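Local coordinates for protein TASOR (Homo sapiens, PDB 6SWG) that serves as a component of the HUSH complex, which maintains epigenetic transcriptional silencing at chromatin rich in H3K9me3, at residues L69-K72 with L73-I76; N14-S17 with R18-E22. All coordinates share one frame; numbering follows the deposited sequence.

Interaction 1 of 2, residues L69-K72 with L73-I76; sequences LHEK and LNTI
The His70 imidazole and the Asn74 carboxamide, one helical turn apart, stand almost perpendicular, their planes 83° apart. The amide comes to the CD2–NE2 side of the ring with its nitrogen leading, obliquely, and Asn74 ND2 lies 3.1 Å from His70 CD2. The Glu71 carboxylate is also turned steeply against this amide but only grazes it, with Glu71 OE1 4.2 Å from Asn74 ND2. An acidic side chain of another protein's chain packs on His70 as well.

On the buried side Leu69 and Leu73 form an apolar i to i+4 pair: Leu73 CD1 sits 3.8 Å from Leu69 CG and close to both Leu69 methyls. Leu73 CG lies beside its own backbone N (chi1 -64°), which carries the branch back along the helix to Leu69. The partner protein covers both leucines, an aromatic side chain packing on Leu69 and an apolar one on Leu73.

Backbone bonds tie the turn together, among them Leu73 N to Leu69 O at 2.9 Å. Glu71 O is gripped twice, by Thr75 N at 2.9 Å and by Thr75 OG1 at 3.1 Å, the hydroxyl coming from above the carbonyl plane. The threonine thereby folds its polar group onto the helix. With leucines on one side and polar groups on the other, this is an amphipathic alpha-helix whose leucine side faces the partner, with His70, Lys72 and Ile76 also meeting it.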
loop_
_atom_site.group_PDB
_atom_site.type_symbol
_atom_site.label_atom_id
_atom_site.label_comp_id
_atom_site.label_asym_id
_atom_site.label_seq_id
_atom_site.Cartn_x
_atom_site.Cartn_y
_atom_site.Cartn_z
ATOM N N LEU C 69 -0.786 -19.011 8.252
ATOM C CA LEU C 69 -1.843 -19.164 7.272
ATOM C C LEU C 69 -1.656 -20.450 6.467
ATOM O O LEU C 69 -2.625 -21.185 6.224
ATOM C CB LEU C 69 -1.891 -17.964 6.342
ATOM C CG LEU C 69 -3.064 -18.105 5.361
ATOM C CD1 LEU C 69 -4.392 -18.004 6.159
ATOM C CD2 LEU C 69 -3.015 -17.113 4.262
ATOM N N HIS C 70 -0.424 -20.707 6.003
ATOM C CA HIS C 70 -0.183 -21.855 5.136
ATOM C C HIS C 70 -0.615 -23.133 5.842
ATOM O O HIS C 70 -1.245 -24.013 5.241
ATOM C CB HIS C 70 1.299 -21.910 4.713
ATOM C CG HIS C 70 1.577 -22.880 3.599
ATOM N ND1 HIS C 70 1.767 -22.487 2.288
ATOM C CD2 HIS C 70 1.691 -24.237 3.602
ATOM C CE1 HIS C 70 1.983 -23.561 1.536
ATOM N NE2 HIS C 70 1.942 -24.633 2.309
ATOM N N GLU C 71 -0.356 -23.216 7.143
ATOM C CA GLU C 71 -0.737 -24.426 7.859
ATOM C C GLU C 71 -2.253 -24.514 8.039
ATOM O O GLU C 71 -2.851 -25.578 7.817
ATOM C CB GLU C 71 -0.007 -24.486 9.189
ATOM C CG GLU C 71 1.538 -24.486 9.035
ATOM C CD GLU C 71 2.091 -25.440 7.937
ATOM O OE1 GLU C 71 1.506 -26.533 7.704
ATOM O OE2 GLU C 71 3.127 -25.087 7.313
ATOM N N LYS C 72 -2.909 -23.418 8.421
ATOM C CA LYS C 72 -4.351 -23.533 8.581
ATOM C C LYS C 72 -4.989 -23.972 7.269
ATOM O O LYS C 72 -5.913 -24.790 7.241
ATOM C CB LYS C 72 -4.946 -22.217 9.048
ATOM C CG LYS C 72 -4.401 -21.733 10.373
ATOM C CD LYS C 72 -5.232 -20.509 10.853
ATOM C CE LYS C 72 -4.363 -19.279 11.254
ATOM N NZ LYS C 72 -4.179 -18.207 10.205
ATOM N N LEU C 73 -4.482 -23.459 6.161
ATOM C CA LEU C 73 -5.101 -23.762 4.880
ATOM C C LEU C 73 -4.793 -25.191 4.439
ATOM O O LEU C 73 -5.641 -25.853 3.834
ATOM C CB LEU C 73 -4.639 -22.749 3.832
ATOM C CG LEU C 73 -5.061 -21.303 4.087
ATOM C CD1 LEU C 73 -4.756 -20.407 2.893
ATOM C CD2 LEU C 73 -6.559 -21.158 4.372
ATOM N N ASN C 74 -3.590 -25.689 4.701
ATOM C CA ASN C 74 -3.357 -27.089 4.385
ATOM C C ASN C 74 -4.266 -27.970 5.203
ATOM O O ASN C 74 -4.762 -28.993 4.720
ATOM C CB ASN C 74 -1.915 -27.455 4.637
ATOM C CG ASN C 74 -1.031 -26.958 3.549
ATOM O OD1 ASN C 74 -1.526 -26.525 2.492
ATOM N ND2 ASN C 74 0.284 -27.016 3.765
ATOM N N THR C 75 -4.480 -27.590 6.458
ATOM C CA THR C 75 -5.374 -28.355 7.307
ATOM C C THR C 75 -6.748 -28.422 6.695
ATOM O O THR C 75 -7.349 -29.498 6.634
ATOM C CB THR C 75 -5.441 -27.732 8.693
ATOM O OG1 THR C 75 -4.191 -27.938 9.374
ATOM C CG2 THR C 75 -6.525 -28.404 9.497
ATOM N N ILE C 76 -7.256 -27.271 6.242
ATOM C CA ILE C 76 -8.574 -27.205 5.631
ATOM C C ILE C 76 -8.627 -28.129 4.425
ATOM O O ILE C 76 -9.608 -28.868 4.215
ATOM C CB ILE C 76 -8.901 -25.754 5.205
ATOM C CG1 ILE C 76 -8.946 -24.799 6.395
ATOM C CG2 ILE C 76 -10.220 -25.701 4.388
ATOM C CD1 ILE C 76 -9.861 -25.261 7.407
#

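Interaction 2 of 2, residues N14-S17 with R18-E22; sequences NLFS and RKIEE
Phe16 and Ile20 make the tight part of this contact. Ile20 CG1 rides over one face of the Phe16 ring, 4.0 Å from the ring centroid and 25° off the normal, displaced to the rim: a CH-pi contact. CD1 of Ile20 makes an apolar contact beside it, 3.7 Å from Phe16 CE1, so the isoleucine covers the CE1–CZ side of the ring rather than its middle. Phe16 CG is anti to the backbone N (chi1 158°), which leans the ring along the helix so that the residue one turn on can reach it. An aromatic side chain of another protein's chain also meets the Phe16 ring, with the planes at about 45°, and an acidic one packs on Ile20. Both residues are buried.

Round the helix, Ser17 turns back on the preceding turn. Its OG, set between its own N and carbonyl carbon, donates to Asn14 O at 3.1 Å. Arg18 N donates to that same Asn14 O at 2.9 Å, and the two donors approach from one face of the carbonyl plane. A weak bond from Ser17 OG to Tyr13 O gives the hydroxyl a second carbonyl within reach.

The exposed side, with Arg18 and Glu22, is much looser. Arg18 NE lies 3.9 Å from Glu22 OE2, and the oxygen is well out of the guanidinium plane. Lys19 stands apart, its extended chain reaching the partner protein in a long, weak ion pair. The chemistry is consistent with an apolar patch, with an aromatic ring at its centre, against which the partner packs, while the Arg18–Glu22 pair probably adds charge attraction along the helix without a directed bond.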
loop_
_atom_site.group_PDB
_atom_site.type_symbol
_atom_site.label_atom_id
_atom_site.label_comp_id
_atom_site.label_asym_id
_atom_site.label_seq_id
_atom_site.Cartn_x
_atom_site.Cartn_y
_atom_site.Cartn_z
ATOM N N ASN C 14 -1.503 17.114 -2.286
ATOM C CA ASN C 14 -1.637 18.437 -2.863
ATOM C C ASN C 14 -0.304 19.192 -2.849
ATOM O O ASN C 14 0.083 19.845 -3.842
ATOM C CB ASN C 14 -2.660 19.261 -2.111
ATOM C CG ASN C 14 -2.534 20.743 -2.458
ATOM O OD1 ASN C 14 -1.693 21.462 -1.872
ATOM N ND2 ASN C 14 -3.323 21.202 -3.443
ATOM N N LEU C 15 0.355 19.216 -1.681
ATOM C CA LEU C 15 1.624 19.934 -1.618
ATOM C C LEU C 15 2.548 19.400 -2.686
ATOM O O LEU C 15 3.161 20.168 -3.439
ATOM C CB LEU C 15 2.269 19.797 -0.242
ATOM C CG LEU C 15 1.435 20.491 0.852
ATOM C CD1 LEU C 15 1.943 20.135 2.281
ATOM C CD2 LEU C 15 1.314 22.028 0.705
ATOM N N PHE C 16 2.602 18.064 -2.804
ATOM C CA PHE C 16 3.468 17.442 -3.807
ATOM C C PHE C 16 3.114 17.912 -5.210
ATOM O O PHE C 16 3.968 18.429 -5.917
ATOM C CB PHE C 16 3.375 15.935 -3.710
ATOM C CG PHE C 16 3.780 15.197 -4.963
ATOM C CD1 PHE C 16 5.139 15.028 -5.317
ATOM C CD2 PHE C 16 2.798 14.606 -5.757
ATOM C CE1 PHE C 16 5.500 14.233 -6.446
ATOM C CE2 PHE C 16 3.163 13.849 -6.901
ATOM C CZ PHE C 16 4.522 13.677 -7.229
ATOM N N SER C 17 1.845 17.821 -5.595
ATOM C CA SER C 17 1.498 18.147 -6.970
ATOM C C SER C 17 1.684 19.630 -7.266
ATOM O O SER C 17 2.007 19.996 -8.404
ATOM C CB SER C 17 0.077 17.710 -7.269
ATOM O OG SER C 17 -0.813 18.419 -6.438
ATOM N N ARG C 18 1.547 20.499 -6.271
ATOM C CA ARG C 18 1.862 21.897 -6.533
ATOM C C ARG C 18 3.359 22.077 -6.750
ATOM O O ARG C 18 3.772 22.865 -7.605
ATOM C CB ARG C 18 1.370 22.795 -5.402
ATOM C CG ARG C 18 2.046 24.167 -5.384
ATOM C CD ARG C 18 1.168 25.250 -4.755
ATOM N NE ARG C 18 1.886 26.072 -3.780
ATOM C CZ ARG C 18 1.373 27.133 -3.166
ATOM N NH1 ARG C 18 2.106 27.804 -2.291
ATOM N NH2 ARG C 18 0.133 27.528 -3.424
ATOM N N LYS C 19 4.189 21.368 -5.986
ATOM C CA LYS C 19 5.632 21.458 -6.219
ATOM C C LYS C 19 5.995 20.900 -7.599
ATOM O O LYS C 19 6.850 21.453 -8.307
ATOM C CB LYS C 19 6.381 20.734 -5.104
ATOM C CG LYS C 19 7.859 21.075 -4.984
ATOM C CD LYS C 19 8.472 20.374 -3.755
ATOM C CE LYS C 19 9.965 20.674 -3.535
ATOM N NZ LYS C 19 10.614 19.725 -2.556
ATOM N N ILE C 20 5.321 19.826 -8.013
ATOM C CA ILE C 20 5.473 19.319 -9.370
ATOM C C ILE C 20 5.135 20.403 -10.388
ATOM O O ILE C 20 5.843 20.569 -11.385
ATOM C CB ILE C 20 4.589 18.078 -9.570
ATOM C CG1 ILE C 20 5.284 16.784 -9.113
ATOM C CG2 ILE C 20 4.140 17.926 -11.034
ATOM C CD1 ILE C 20 6.747 16.900 -8.676
ATOM N N GLU C 21 4.043 21.149 -10.170
ATOM C CA GLU C 21 3.676 22.196 -11.128
ATOM C C GLU C 21 4.691 23.341 -11.149
ATOM O O GLU C 21 5.016 23.866 -12.224
ATOM C CB GLU C 21 2.279 22.735 -10.829
ATOM C CG GLU C 21 1.189 21.901 -11.466
ATOM C CD GLU C 21 -0.133 21.986 -10.747
ATOM O OE1 GLU C 21 -0.195 22.613 -9.668
ATOM O OE2 GLU C 21 -1.113 21.419 -11.269
ATOM N N GLU C 22 5.192 23.758 -9.978
ATOM C CA GLU C 22 6.241 24.784 -9.944
ATOM C C GLU C 22 7.443 24.348 -10.787
ATOM O O GLU C 22 7.985 25.140 -11.565
ATOM C CB GLU C 22 6.666 25.090 -8.492
ATOM C CG GLU C 22 5.539 25.639 -7.563
ATOM C CD GLU C 22 5.946 25.870 -6.071
ATOM O OE1 GLU C 22 6.853 25.188 -5.551
ATOM O OE2 GLU C 22 5.332 26.741 -5.411
#

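Interactions 1 and 2 belong to different helices, 63-79 and 4-26, on opposite sides of the centre of this short helical piece of TASOR. Their centres are about 47 Å apart and their nearest atoms about 33 Å, so they never touch. Each has a buried pair and an exposed flank, and in both the buried pair packs on itself one turn apart and also against the chain of another protein. The buried chemistry differs: two leucines in interaction 1, an aromatic ring with isoleucine over one face in interaction 2. On the polar side, 69-76 brings an amide against an imidazole, with a carboxylate at its margin, while 14-22 has a long arginine–glutamate pair. A hydroxyl bonded to a backbone carbonyl recurs in both.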